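Histone RNA hairpin-binding protein (Drosophila melanogaster, PDB 4TV0) binds the stem-loop of histone mRNA, takes part in 3' processing of histone pre-mRNA and couples histone mRNA production to the cell cycle. Local coordinates at residues A[13-16]-A[17-20]; A[61-64]-A[65-69]. The protein carries 2 engineered substitutions. One frame throughout, in Å; residues are numbered along the deposited sequence.

Contact 1 (A[13-16]-A[17-20]); sequences SRRQ and KQID
Two turns of helix 9-22, in the RNA-binding domain of SLBP, bring Gln16 and Asp20 side by side, four residues apart. The carbonyl of each of Arg14, Arg15 and Gln16 accepts from the amide four residues on; the bond from Gln18 N to Arg14 O (3.1 Å) is nearly straight. The Gln16 chain leaves with CG anti to the backbone N (chi1 -176°) and bends at chi2 (44°), which swings the amide along the helix. NE2 thereby meets OD1 of Asp20 at 2.5 Å in a weak, bent hydrogen bond, amide and carboxylate planes turned 49° apart, while OE1 accepts from NZ of Lys50. With an alanine at this place, the Asp20 carboxylate and the Lys50 ammonium are each likely to lose a partner, the amide that links them being gone. Beside this pair, CG2 of Ile19 lies 3.7 Å from Gln16 NE2, and Ile19 CG1 lies 3.4 Å from Arg15 O. Elsewhere round the helix, OE1 of Gln18 comes up beside CA of Arg15 (3.4 Å), whereas NE2 donates to Asp60 of helix 56-67; glutamine suits a place that needs length and a donor. The buried Arg15, extended from CG to NE, runs past OE1 of Gln18 to a cation-pi contact with Phe59 and to the carbonyls of Lys50 and Gly52. Arg14 and Lys17 pack against phosphates of the bound RNA. Such a division is typical of a helix in an RNA-binding domain that packs on a partner helix with one side and meets phosphate with another.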
loop_
_atom_site.group_PDB
_atom_site.type_symbol
_atom_site.label_atom_id
_atom_site.label_comp_id
_atom_site.label_asym_id
_atom_site.label_seq_id
_atom_site.Cartn_x
_atom_site.Cartn_y
_atom_site.Cartn_z
ATOM N N SER A 13 -1.905 8.965 -2.423
ATOM C CA SER A 13 -3.298 8.617 -2.663
ATOM C C SER A 13 -3.460 7.229 -3.303
ATOM O O SER A 13 -4.417 6.524 -2.995
ATOM C CB SER A 13 -3.999 9.691 -3.486
ATOM O OG SER A 13 -3.460 9.734 -4.780
ATOM N N ARG A 14 -2.533 6.833 -4.173
ATOM C CA ARG A 14 -2.598 5.507 -4.769
ATOM C C ARG A 14 -2.274 4.460 -3.707
ATOM O O ARG A 14 -2.817 3.355 -3.699
ATOM C CB ARG A 14 -1.597 5.361 -5.923
ATOM C CG ARG A 14 -1.347 3.899 -6.342
ATOM C CD ARG A 14 -0.319 3.716 -7.485
ATOM N NE ARG A 14 1.063 3.872 -7.032
ATOM C CZ ARG A 14 1.837 4.914 -7.330
ATOM N NH1 ARG A 14 1.357 5.877 -8.103
ATOM N NH2 ARG A 14 3.088 4.995 -6.867
ATOM N N ARG A 15 -1.344 4.790 -2.827
ATOM C CA ARG A 15 -0.970 3.830 -1.815
ATOM C C ARG A 15 -2.154 3.656 -0.859
ATOM O O ARG A 15 -2.449 2.548 -0.410
ATOM C CB ARG A 15 0.292 4.264 -1.081
ATOM C CG ARG A 15 1.559 4.092 -1.894
ATOM C CD ARG A 15 2.765 4.541 -1.062
ATOM N NE ARG A 15 4.044 4.377 -1.745
ATOM C CZ ARG A 15 5.199 4.796 -1.237
ATOM N NH1 ARG A 15 5.244 5.386 -0.043
ATOM N NH2 ARG A 15 6.320 4.607 -1.909
ATOM N N GLN A 16 -2.862 4.745 -0.598
ATOM C CA GLN A 16 -3.972 4.715 0.331
ATOM C C GLN A 16 -5.093 3.873 -0.273
ATOM O O GLN A 16 -5.891 3.276 0.444
ATOM C CB GLN A 16 -4.430 6.145 0.617
ATOM C CG GLN A 16 -5.530 6.271 1.651
ATOM C CD GLN A 16 -5.295 5.395 2.871
ATOM O OE1 GLN A 16 -4.441 5.689 3.720
ATOM N NE2 GLN A 16 -6.056 4.306 2.966
ATOM N N LYS A 17 -5.120 3.806 -1.601
ATOM C CA LYS A 17 -6.202 3.169 -2.325
ATOM C C LYS A 17 -5.987 1.667 -2.269
ATOM O O LYS A 17 -6.907 0.912 -1.976
ATOM C CB LYS A 17 -6.251 3.686 -3.775
ATOM C CG LYS A 17 -7.521 3.369 -4.574
ATOM C CD LYS A 17 -7.300 3.569 -6.081
ATOM C CE LYS A 17 -8.343 2.833 -6.932
ATOM N NZ LYS A 17 -7.824 2.461 -8.295
ATOM N N GLN A 18 -4.759 1.240 -2.541
ATOM C CA GLN A 18 -4.380 -0.160 -2.391
ATOM C C GLN A 18 -4.729 -0.662 -0.985
ATOM O O GLN A 18 -5.223 -1.779 -0.803
ATOM C CB GLN A 18 -2.877 -0.322 -2.610
ATOM C CG GLN A 18 -2.402 -0.125 -4.025
ATOM C CD GLN A 18 -0.894 0.063 -4.096
ATOM O OE1 GLN A 18 -0.335 0.956 -3.451
ATOM N NE2 GLN A 18 -0.229 -0.789 -4.860
ATOM N N ILE A 19 -4.456 0.183 0.003
ATOM C CA ILE A 19 -4.762 -0.116 1.389
ATOM C C ILE A 19 -6.256 -0.221 1.612
ATOM O O ILE A 19 -6.726 -1.214 2.155
ATOM C CB ILE A 19 -4.182 0.944 2.321
ATOM C CG1 ILE A 19 -2.680 0.721 2.474
ATOM C CG2 ILE A 19 -4.862 0.906 3.680
ATOM C CD1 ILE A 19 -1.957 1.929 3.053
ATOM N N ASP A 20 -6.994 0.798 1.180
ATOM C CA ASP A 20 -8.447 0.784 1.283
ATOM C C ASP A 20 -9.015 -0.504 0.720
ATOM O O ASP A 20 -9.745 -1.204 1.402
ATOM C CB ASP A 20 -9.064 1.996 0.589
ATOM C CG ASP A 20 -8.964 3.239 1.427
ATOM O OD1 ASP A 20 -8.250 3.197 2.453
ATOM O OD2 ASP A 20 -9.591 4.258 1.078
#

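Contact 2 (A[61-64]-A[65-69]). Engineered in segment 61-64: Met62 (natural residue Leu). With nucleotides of chain B.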
loop_
_atom_site.group_PDB
_atom_site.type_symbol
_atom_site.label_atom_id
_atom_site.label_comp_id
_atom_site.label_asym_id
_atom_site.label_seq_id
_atom_site.Cartn_x
_atom_site.Cartn_y
_atom_site.Cartn_z
ATOM N N GLY A 61 4.984 -4.992 -4.125
ATOM C CA GLY A 61 5.308 -6.286 -3.555
ATOM C C GLY A 61 4.737 -6.530 -2.164
ATOM O O GLY A 61 4.197 -7.599 -1.903
HETATM N N MSE A 62 4.853 -5.549 -1.275
HETATM C CA MSE A 62 4.355 -5.678 0.095
HETATM C C MSE A 62 2.835 -5.776 0.165
HETATM O O MSE A 62 2.284 -6.477 1.002
HETATM C CB MSE A 62 4.839 -4.506 0.959
HETATM C CG MSE A 62 6.346 -4.423 1.109
HETATM SE SE MSE A 62 6.874 -3.149 2.483
HETATM C CE MSE A 62 6.496 -1.471 1.527
ATOM N N VAL A 63 2.170 -5.057 -0.726
ATOM C CA VAL A 63 0.717 -5.013 -0.766
ATOM C C VAL A 63 0.150 -6.369 -1.205
ATOM O O VAL A 63 -0.841 -6.852 -0.653
ATOM C CB VAL A 63 0.230 -3.857 -1.695
ATOM C CG1 VAL A 63 -1.242 -3.957 -1.947
ATOM C CG2 VAL A 63 0.537 -2.513 -1.054
ATOM N N LYS A 64 0.813 -6.964 -2.195
ATOM C CA LYS A 64 0.509 -8.296 -2.697
ATOM C C LYS A 64 0.533 -9.295 -1.548
ATOM O O LYS A 64 -0.510 -9.808 -1.143
ATOM C CB LYS A 64 1.528 -8.688 -3.778
ATOM C CG LYS A 64 1.321 -10.060 -4.379
ATOM C CD LYS A 64 1.984 -10.188 -5.747
ATOM C CE LYS A 64 1.262 -11.220 -6.620
ATOM N NZ LYS A 64 1.844 -11.323 -7.995
ATOM N N ILE A 65 1.729 -9.560 -1.030
ATOM C CA ILE A 65 1.892 -10.386 0.158
ATOM C C ILE A 65 0.849 -10.075 1.240
ATOM O O ILE A 65 0.157 -10.962 1.706
ATOM C CB ILE A 65 3.296 -10.204 0.763
ATOM C CG1 ILE A 65 4.350 -10.858 -0.125
ATOM C CG2 ILE A 65 3.350 -10.744 2.193
ATOM C CD1 ILE A 65 5.743 -10.661 0.388
ATOM N N TRP A 66 0.717 -8.814 1.619
ATOM C CA TRP A 66 -0.200 -8.470 2.694
ATOM C C TRP A 66 -1.621 -8.858 2.337
ATOM O O TRP A 66 -2.361 -9.334 3.185
ATOM C CB TRP A 66 -0.123 -6.981 3.015
ATOM C CG TRP A 66 -1.177 -6.421 3.937
ATOM C CD1 TRP A 66 -1.289 -6.644 5.268
ATOM C CD2 TRP A 66 -2.213 -5.467 3.602
ATOM N NE1 TRP A 66 -2.343 -5.916 5.796
ATOM C CE2 TRP A 66 -2.923 -5.185 4.795
ATOM C CE3 TRP A 66 -2.606 -4.827 2.417
ATOM C CZ2 TRP A 66 -4.006 -4.299 4.835
ATOM C CZ3 TRP A 66 -3.698 -3.954 2.458
ATOM C CH2 TRP A 66 -4.379 -3.699 3.664
ATOM N N ARG A 67 -2.003 -8.674 1.080
ATOM C CA ARG A 67 -3.357 -9.032 0.660
ATOM C C ARG A 67 -3.661 -10.536 0.801
ATOM O O ARG A 67 -4.806 -10.955 0.654
ATOM C CB ARG A 67 -3.641 -8.550 -0.768
ATOM C CG ARG A 67 -3.997 -7.091 -0.871
ATOM C CD ARG A 67 -5.269 -6.735 -0.116
ATOM N NE ARG A 67 -6.451 -7.397 -0.670
ATOM C CZ ARG A 67 -7.002 -7.110 -1.843
ATOM N NH1 ARG A 67 -6.487 -6.160 -2.608
ATOM N NH2 ARG A 67 -8.067 -7.789 -2.249
ATOM N N LYS A 68 -2.636 -11.341 1.071
ATOM C CA LYS A 68 -2.827 -12.754 1.395
ATOM C C LYS A 68 -1.885 -13.196 2.525
ATOM O O LYS A 68 -0.695 -13.428 2.301
ATOM C CB LYS A 68 -2.649 -13.638 0.149
ATOM C CG LYS A 68 -1.347 -13.450 -0.617
ATOM C CD LYS A 68 -1.217 -14.449 -1.769
ATOM C CE LYS A 68 -1.379 -15.887 -1.287
ATOM N NZ LYS A 68 -1.294 -16.870 -2.408
ATOM N N SER A 69 -2.387 -13.312 3.750
ATOM C CA SER A 69 -3.776 -13.095 4.134
ATOM C C SER A 69 -3.570 -12.569 5.552
ATOM O O SER A 69 -2.688 -13.090 6.240
ATOM C CB SER A 69 -4.514 -14.447 4.173
ATOM O OG SER A 69 -5.930 -14.345 4.058
ATOM P P C B 17 -8.067 -10.990 -3.104
ATOM O OP1 C B 17 -8.790 -12.041 -3.860
ATOM O OP2 C B 17 -8.540 -10.513 -1.771
ATOM O "O5'" C B 17 -6.563 -11.478 -2.956
ATOM C "C5'" C B 17 -5.861 -11.960 -4.085
ATOM C "C4'" C B 17 -4.727 -12.877 -3.705
ATOM O "O4'" C B 17 -5.115 -13.719 -2.579
ATOM C "C3'" C B 17 -4.319 -13.832 -4.812
ATOM O "O3'" C B 17 -2.934 -14.121 -4.677
ATOM C "C2'" C B 17 -5.144 -15.076 -4.492
ATOM O "O2'" C B 17 -4.654 -16.278 -5.061
ATOM C "C1'" C B 17 -5.066 -15.084 -2.969
ATOM N N1 C B 17 -6.158 -15.801 -2.287
ATOM C C2 C B 17 -5.939 -17.099 -1.787
ATOM O O2 C B 17 -4.829 -17.653 -1.939
ATOM N N3 C B 17 -6.962 -17.721 -1.150
ATOM C C4 C B 17 -8.146 -17.117 -0.992
ATOM N N4 C B 17 -9.119 -17.774 -0.353
ATOM C C5 C B 17 -8.385 -15.802 -1.483
ATOM C C6 C B 17 -7.373 -15.191 -2.112
ATOM P P A B 6 10.847 -10.746 1.515
ATOM O OP1 A B 6 10.356 -12.045 0.969
ATOM O OP2 A B 6 12.299 -10.472 1.675
ATOM O "O5'" A B 6 10.312 -9.591 0.566
ATOM C "C5'" A B 6 8.926 -9.287 0.521
ATOM C "C4'" A B 6 8.682 -7.972 -0.163
ATOM O "O4'" A B 6 9.018 -6.875 0.730
ATOM C "C3'" A B 6 9.539 -7.715 -1.387
ATOM O "O3'" A B 6 9.054 -8.371 -2.538
ATOM C "C2'" A B 6 9.521 -6.195 -1.479
ATOM O "O2'" A B 6 8.265 -5.749 -1.967
ATOM C "C1'" A B 6 9.600 -5.817 -0.005
ATOM N N9 A B 6 10.992 -5.635 0.453
ATOM C C8 A B 6 11.745 -6.527 1.174
ATOM N N7 A B 6 12.953 -6.103 1.455
ATOM C C5 A B 6 12.997 -4.836 0.892
ATOM C C6 A B 6 14.005 -3.853 0.850
ATOM N N6 A B 6 15.215 -4.011 1.405
ATOM N N1 A B 6 13.724 -2.695 0.196
ATOM C C2 A B 6 12.516 -2.532 -0.362
ATOM N N3 A B 6 11.495 -3.383 -0.375
ATOM C C4 A B 6 11.797 -4.529 0.269
ATOM P P U B 16 -10.935 -11.202 -8.593
ATOM O OP1 U B 16 -11.174 -12.594 -8.136
ATOM O OP2 U B 16 -12.073 -10.263 -8.762
ATOM O "O5'" U B 16 -9.960 -10.528 -7.536
ATOM C "C5'" U B 16 -8.616 -10.975 -7.428
ATOM C "C4'" U B 16 -7.858 -10.201 -6.385
ATOM O "O4'" U B 16 -7.175 -9.081 -7.010
ATOM C "C3'" U B 16 -8.700 -9.619 -5.252
ATOM O "O3'" U B 16 -7.965 -9.691 -4.039
ATOM C "C2'" U B 16 -8.833 -8.156 -5.645
ATOM O "O2'" U B 16 -9.036 -7.286 -4.554
ATOM C "C1'" U B 16 -7.488 -7.898 -6.314
ATOM N N1 U B 16 -7.473 -6.768 -7.259
ATOM C C2 U B 16 -6.750 -5.675 -6.842
ATOM O O2 U B 16 -6.165 -5.646 -5.769
ATOM N N3 U B 16 -6.748 -4.625 -7.718
ATOM C C4 U B 16 -7.368 -4.548 -8.938
ATOM O O4 U B 16 -7.247 -3.510 -9.592
ATOM C C5 U B 16 -8.095 -5.725 -9.307
ATOM C C6 U B 16 -8.124 -6.773 -8.474
#
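Residues 61-67 form the last turns of helix 56-67, and Lys68 and Ser69 lead out of it; Trp66 N donates to Met62 O (2.9 Å) and Arg67 N to Val63 O (2.8 Å). Past these the ladder weakens: Lys68 N reaches Lys64 O only by a weak bond of 3.4 Å and also donates to Ile65 O, as the chain turns out of the helix. Bends at chi2 (-62°) and chi3 (-64°) bring the Arg67 chain, CG beside Val63 CG1, round to the RNA of chain B. NH2 donates almost straight (175°) to O2' of U16 at 2.6 Å, an acceptor in the guanidinium plane at its edge, and also to OP2 of C17 at 2.8 Å. NH1 meanwhile takes O2 of the U16 base at 3.2 Å, and the three bonds together fix the flat group's rotation. Gly61 suits its place because a side chain would run into O2' of A6 of chain B, which lies 3.4 Å from Gly61 CA. Ile65 sets CD1 against C5' of the same sugar at 3.5 Å; engineered Met62, a selenomethionine, packs alongside that ribose. Trp66 turns the edge of its ring toward Val63 O. The end of the helix thus meets A6 on one side and U16 and C17 on another, through ribose, base and phosphate, as is characteristic of the SLBP RNA-binding domain on its hairpin.

In the fold
Contact 1 comes first along the chain, on helix 9-22, and contact 2 follows on helix 56-67, with residues 28-46 of the connection not modelled. Their centres lie about 13 Å apart on opposite sides of the chain's centre, and the two segments of helix run in roughly the same direction. They meet directly: Trp66 CH2 packs on Ile19 O at 3.7 Å, and Val63 CG1 on Gln18 CB at 4.0 Å. Both belong to the same RNA-binding domain. Residues 13-20 face helix 56-67 on one side and approach RNA phosphates on another, while residues 61-69 bring hydrogen bonds and packing to nucleotides of chain B, consistent with the two helices binding the hairpin together.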